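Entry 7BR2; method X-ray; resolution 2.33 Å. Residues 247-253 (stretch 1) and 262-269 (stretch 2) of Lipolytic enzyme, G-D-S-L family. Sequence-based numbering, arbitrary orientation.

Stretch 1, residues 247-253: EGCTISN
Stretch 2 (262-269) SFDYLAEA

Strand 249-253 and strand 262-267 lie side by side and antiparallel, with 169° between their directions and a closest axial approach of 4.6 Å. The CA-CA distances across the register are 4.2 Å for Cys-249 and Ala-267, 5.1 Å for Thr-250 and Leu-266, 5.0 Å for Ile-251 and Tyr-265, and 5.2 Å for Ser-252 and Asp-264. Together the two stretches bury 532 Å².

Ser-262 is extended (phi/psi -145/150) with chi1 p. Its O lies 3.4 Å from Asn-253 O; both are acceptors, so no hydrogen bond forms.

Phe-263 is extended (-158/172), with chi1 p and chi2 -86°. Its CA makes a CA-H...O contact of 3.5 Å with Asn-253 O. Its CE2 is 3.8 Å from Ile-251 CD1, an apolar contact oblique to the ring. Asn-253 itself has left the extended region (49/45).

Asp-264 (-104/129, chi1 m) is in a hydrogen-bonded pair with Ser-252 (-153/176, chi1 p). Asp-264 N donates to Ser-252 O at 2.8 Å, and Ser-252 N donates to Asp-264 O at 3.0 Å. The same Asp-264 O receives a CA-H...O contact from Ile-251 CA at 3.4 Å. Asn-253, with chi1 t, reaches across so that its ND2 makes a weak hydrogen bond of 3.5 Å to Asp-264 OD2.

Tyr-265 (-118/118, chi1 t, chi2 58°) is in a non-hydrogen-bonded pair with Ile-251 (-104/132, chi1 m, chi2 m). Ile-251 CD1 sits at the ring edge, 4.0 Å from Tyr-265 CD1. Cys-249 CB packs 3.6 Å from Tyr-265 CE1. Cys-249 (-161/174) has chi1 p, and its SG lies at the edge of the Tyr-265 ring, 5.3 Å from the centroid. The side chains of Cys-249, Ile-251, Tyr-265 and Ala-267 share one face of the sheet; those of Thr-250, Ser-252, Asp-264 and Leu-266 take the other.

Leu-266 (-120/103, chi1 t, chi2 p) is in a hydrogen-bonded pair with Thr-250 (-121/125, chi1 m). Leu-266 N donates to Thr-250 O, and Thr-250 N to Leu-266 O, both at 2.9 Å. A water also donates to Leu-266 O at 2.7 Å and hydrogen-bonds Thr-250 OG1 at 3.2 Å.

Ala-267 (-81/154) places its CA 3.9 Å from Cys-249 CB.

Glu-268 (-84/-21, chi1 m, chi2 t) leaves the strand. Its N donates to Gly-248 O at 3.0 Å. Gly-248 has positive phi (68/21), which favours glycine.

Ala-269 (-140/160) joins through water: its N donates to a water at 3.0 Å, which donates to Gly-248 O at 2.8 Å.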

ATOM      1  N   GLU A 247     -11.128  20.214  14.418  1.00 38.64           N
ATOM      2  CA  GLU A 247      -9.931  19.394  14.496  1.00 39.57           C
ATOM      3  C   GLU A 247      -9.432  19.114  13.082  1.00 46.53           C
ATOM      4  O   GLU A 247     -10.193  18.631  12.228  1.00 43.24           O
ATOM      5  CB  GLU A 247     -10.232  18.091  15.240  1.00 45.45           C
ATOM      6  CG  GLU A 247     -10.556  18.306  16.711  1.00 50.96           C
ATOM      7  CD  GLU A 247     -11.148  17.080  17.394  1.00 53.71           C
ATOM      8  OE1 GLU A 247     -11.444  17.165  18.603  1.00 59.69           O
ATOM      9  OE2 GLU A 247     -11.404  16.068  16.708  1.00 57.55           O
ATOM     10  N   GLY A 248      -8.162  19.426  12.839  1.00 41.38           N
ATOM     11  CA  GLY A 248      -7.596  19.230  11.524  1.00 40.82           C
ATOM     12  C   GLY A 248      -8.165  20.144  10.471  1.00 43.15           C
ATOM     13  O   GLY A 248      -8.073  19.836   9.281  1.00 41.12           O
ATOM     14  N   CYS A 249      -8.758  21.264  10.872  1.00 42.99           N
ATOM     15  CA  CYS A 249      -9.330  22.190   9.908  1.00 42.26           C
ATOM     16  C   CYS A 249      -9.514  23.554  10.558  1.00 42.22           C
ATOM     17  O   CYS A 249      -9.286  23.745  11.755  1.00 43.08           O
ATOM     18  CB  CYS A 249     -10.661  21.672   9.355  1.00 38.19           C
ATOM     19  SG  CYS A 249     -11.915  21.383  10.633  1.00 42.46           S
ATOM     20  N   THR A 250      -9.910  24.510   9.728  1.00 38.97           N
ATOM     21  CA  THR A 250     -10.331  25.833  10.155  1.00 38.80           C
ATOM     22  C   THR A 250     -11.763  26.043   9.660  1.00 38.52           C
ATOM     23  O   THR A 250     -12.042  25.847   8.470  1.00 36.65           O
ATOM     24  CB  THR A 250      -9.380  26.905   9.612  1.00 46.18           C
ATOM     25  OG1 THR A 250      -8.066  26.715  10.168  1.00 42.11           O
ATOM     26  CG2 THR A 250      -9.869  28.296   9.989  1.00 44.93           C
ATOM     27  N   ILE A 251     -12.680  26.370  10.582  1.00 43.06           N
ATOM     28  CA  ILE A 251     -14.057  26.741  10.253  1.00 38.62           C
ATOM     29  C   ILE A 251     -14.190  28.252  10.394  1.00 42.29           C
ATOM     30  O   ILE A 251     -13.762  28.830  11.399  1.00 40.18           O
ATOM     31  CB  ILE A 251     -15.077  26.024  11.162  1.00 41.49           C
ATOM     32  CG1 ILE A 251     -14.952  24.500  11.078  1.00 39.82           C
ATOM     33  CG2 ILE A 251     -16.512  26.475  10.841  1.00 32.40           C
ATOM     34  CD1 ILE A 251     -15.197  23.936   9.705  1.00 42.30           C
ATOM     35  N   SER A 252     -14.785  28.902   9.398  1.00 38.46           N
ATOM     36  CA  SER A 252     -14.971  30.344   9.494  1.00 37.62           C
ATOM     37  C   SER A 252     -16.180  30.749   8.659  1.00 41.77           C
ATOM     38  O   SER A 252     -16.803  29.923   7.991  1.00 41.13           O
ATOM     39  CB  SER A 252     -13.703  31.099   9.079  1.00 40.11           C
ATOM     40  OG  SER A 252     -13.410  30.924   7.705  1.00 39.88           O
ATOM     41  N   ASN A 253     -16.523  32.034   8.723  1.00 41.21           N
ATOM     42  CA  ASN A 253     -17.643  32.604   7.976  1.00 46.27           C
ATOM     43  C   ASN A 253     -18.932  31.790   8.112  1.00 45.97           C
ATOM     44  O   ASN A 253     -19.671  31.587   7.146  1.00 46.54           O
ATOM     45  CB  ASN A 253     -17.254  32.741   6.503  1.00 44.49           C
ATOM     46  CG  ASN A 253     -18.135  33.707   5.750  1.00 53.43           C
ATOM     47  OD1 ASN A 253     -19.006  34.354   6.324  1.00 59.54           O
ATOM     48  ND2 ASN A 253     -17.920  33.805   4.448  1.00 56.24           N
ATOM     49  N   SER A 262     -24.310  28.043   6.262  1.00 48.82           N
ATOM     50  CA  SER A 262     -23.179  27.923   5.359  1.00 41.94           C
ATOM     51  C   SER A 262     -21.919  28.350   6.088  1.00 43.89           C
ATOM     52  O   SER A 262     -21.975  29.150   7.025  1.00 43.24           O
ATOM     53  CB  SER A 262     -23.394  28.762   4.099  1.00 39.22           C
ATOM     54  OG  SER A 262     -23.232  30.134   4.388  1.00 39.76           O
ATOM     55  N   PHE A 263     -20.791  27.767   5.694  1.00 34.81           N
ATOM     56  CA  PHE A 263     -19.523  28.183   6.274  1.00 43.03           C
ATOM     57  C   PHE A 263     -18.378  27.815   5.340  1.00 44.30           C
ATOM     58  O   PHE A 263     -18.558  27.134   4.324  1.00 42.98           O
ATOM     59  CB  PHE A 263     -19.319  27.574   7.665  1.00 37.18           C
ATOM     60  CG  PHE A 263     -19.445  26.083   7.701  1.00 39.34           C
ATOM     61  CD1 PHE A 263     -20.685  25.483   7.847  1.00 41.09           C
ATOM     62  CD2 PHE A 263     -18.321  25.275   7.625  1.00 42.47           C
ATOM     63  CE1 PHE A 263     -20.806  24.107   7.900  1.00 41.17           C
ATOM     64  CE2 PHE A 263     -18.432  23.898   7.675  1.00 40.85           C
ATOM     65  CZ  PHE A 263     -19.674  23.309   7.813  1.00 42.53           C
ATOM     66  N   ASP A 264     -17.193  28.299   5.700  1.00 40.87           N
ATOM     67  CA  ASP A 264     -15.956  28.037   4.985  1.00 40.60           C
ATOM     68  C   ASP A 264     -15.154  27.007   5.765  1.00 39.89           C
ATOM     69  O   ASP A 264     -14.972  27.139   6.988  1.00 36.85           O
ATOM     70  CB  ASP A 264     -15.159  29.328   4.795  1.00 36.21           C
ATOM     71  CG  ASP A 264     -15.788  30.249   3.756  1.00 39.88           C
ATOM     72  OD1 ASP A 264     -16.651  29.785   2.976  1.00 40.93           O
ATOM     73  OD2 ASP A 264     -15.446  31.448   3.732  1.00 40.19           O
ATOM     74  N   TYR A 265     -14.737  25.958   5.054  1.00 34.45           N
ATOM     75  CA  TYR A 265     -14.038  24.804   5.603  1.00 39.58           C
ATOM     76  C   TYR A 265     -12.661  24.730   4.955  1.00 37.08           C
ATOM     77  O   TYR A 265     -12.561  24.605   3.731  1.00 35.50           O
ATOM     78  CB  TYR A 265     -14.861  23.546   5.312  1.00 36.00           C
ATOM     79  CG  TYR A 265     -14.178  22.209   5.482  1.00 34.09           C
ATOM     80  CD1 TYR A 265     -13.623  21.831   6.696  1.00 34.99           C
ATOM     81  CD2 TYR A 265     -14.111  21.320   4.427  1.00 30.47           C
ATOM     82  CE1 TYR A 265     -13.018  20.602   6.845  1.00 29.46           C
ATOM     83  CE2 TYR A 265     -13.508  20.089   4.565  1.00 29.67           C
ATOM     84  CZ  TYR A 265     -12.967  19.735   5.776  1.00 33.11           C
ATOM     85  OH  TYR A 265     -12.366  18.501   5.914  1.00 36.23           O
ATOM     86  N   LEU A 266     -11.603  24.839   5.748  1.00 33.54           N
ATOM     87  CA  LEU A 266     -10.256  24.666   5.211  1.00 36.89           C
ATOM     88  C   LEU A 266      -9.615  23.499   5.949  1.00 35.24           C
ATOM     89  O   LEU A 266      -9.178  23.641   7.091  1.00 35.07           O
ATOM     90  CB  LEU A 266      -9.417  25.945   5.323  1.00 33.15           C
ATOM     91  CG  LEU A 266      -7.963  25.759   4.842  1.00 39.35           C
ATOM     92  CD1 LEU A 266      -7.900  25.387   3.342  1.00 39.57           C
ATOM     93  CD2 LEU A 266      -7.082  26.969   5.123  1.00 36.69           C
ATOM     94  N   ALA A 267      -9.553  22.349   5.284  1.00 36.49           N
ATOM     95  CA  ALA A 267      -8.964  21.157   5.869  1.00 34.99           C
ATOM     96  C   ALA A 267      -7.448  21.202   5.736  1.00 36.58           C
ATOM     97  O   ALA A 267      -6.912  21.880   4.862  1.00 32.19           O
ATOM     98  CB  ALA A 267      -9.514  19.908   5.187  1.00 30.41           C
ATOM     99  N   GLU A 268      -6.760  20.511   6.649  1.00 37.92           N
ATOM    100  CA  GLU A 268      -5.325  20.313   6.519  1.00 33.63           C
ATOM    101  C   GLU A 268      -4.990  19.139   5.621  1.00 41.71           C
ATOM    102  O   GLU A 268      -3.861  19.058   5.118  1.00 37.63           O
ATOM    103  CB  GLU A 268      -4.678  20.081   7.887  1.00 31.82           C
ATOM    104  CG  GLU A 268      -4.824  21.243   8.845  1.00 38.22           C
ATOM    105  CD  GLU A 268      -4.458  20.886  10.273  1.00 42.82           C
ATOM    106  OE1 GLU A 268      -4.103  19.710  10.534  1.00 44.96           O
ATOM    107  OE2 GLU A 268      -4.557  21.778  11.143  1.00 50.13           O
ATOM    108  N   ALA A 269      -5.932  18.226   5.420  1.00 33.44           N
ATOM    109  CA  ALA A 269      -5.679  17.025   4.654  1.00 33.67           C
ATOM    110  C   ALA A 269      -6.893  16.751   3.786  1.00 37.49           C
ATOM    111  O   ALA A 269      -7.989  17.255   4.042  1.00 32.61           O
ATOM    112  CB  ALA A 269      -5.374  15.833   5.566  1.00 38.67           C
TER
HETATM  113  O   HOH W   1      -7.999  17.740   7.498  1.00 35.37           O
HETATM  114  O   HOH W   2      -6.870  24.459   8.267  1.00 41.48           O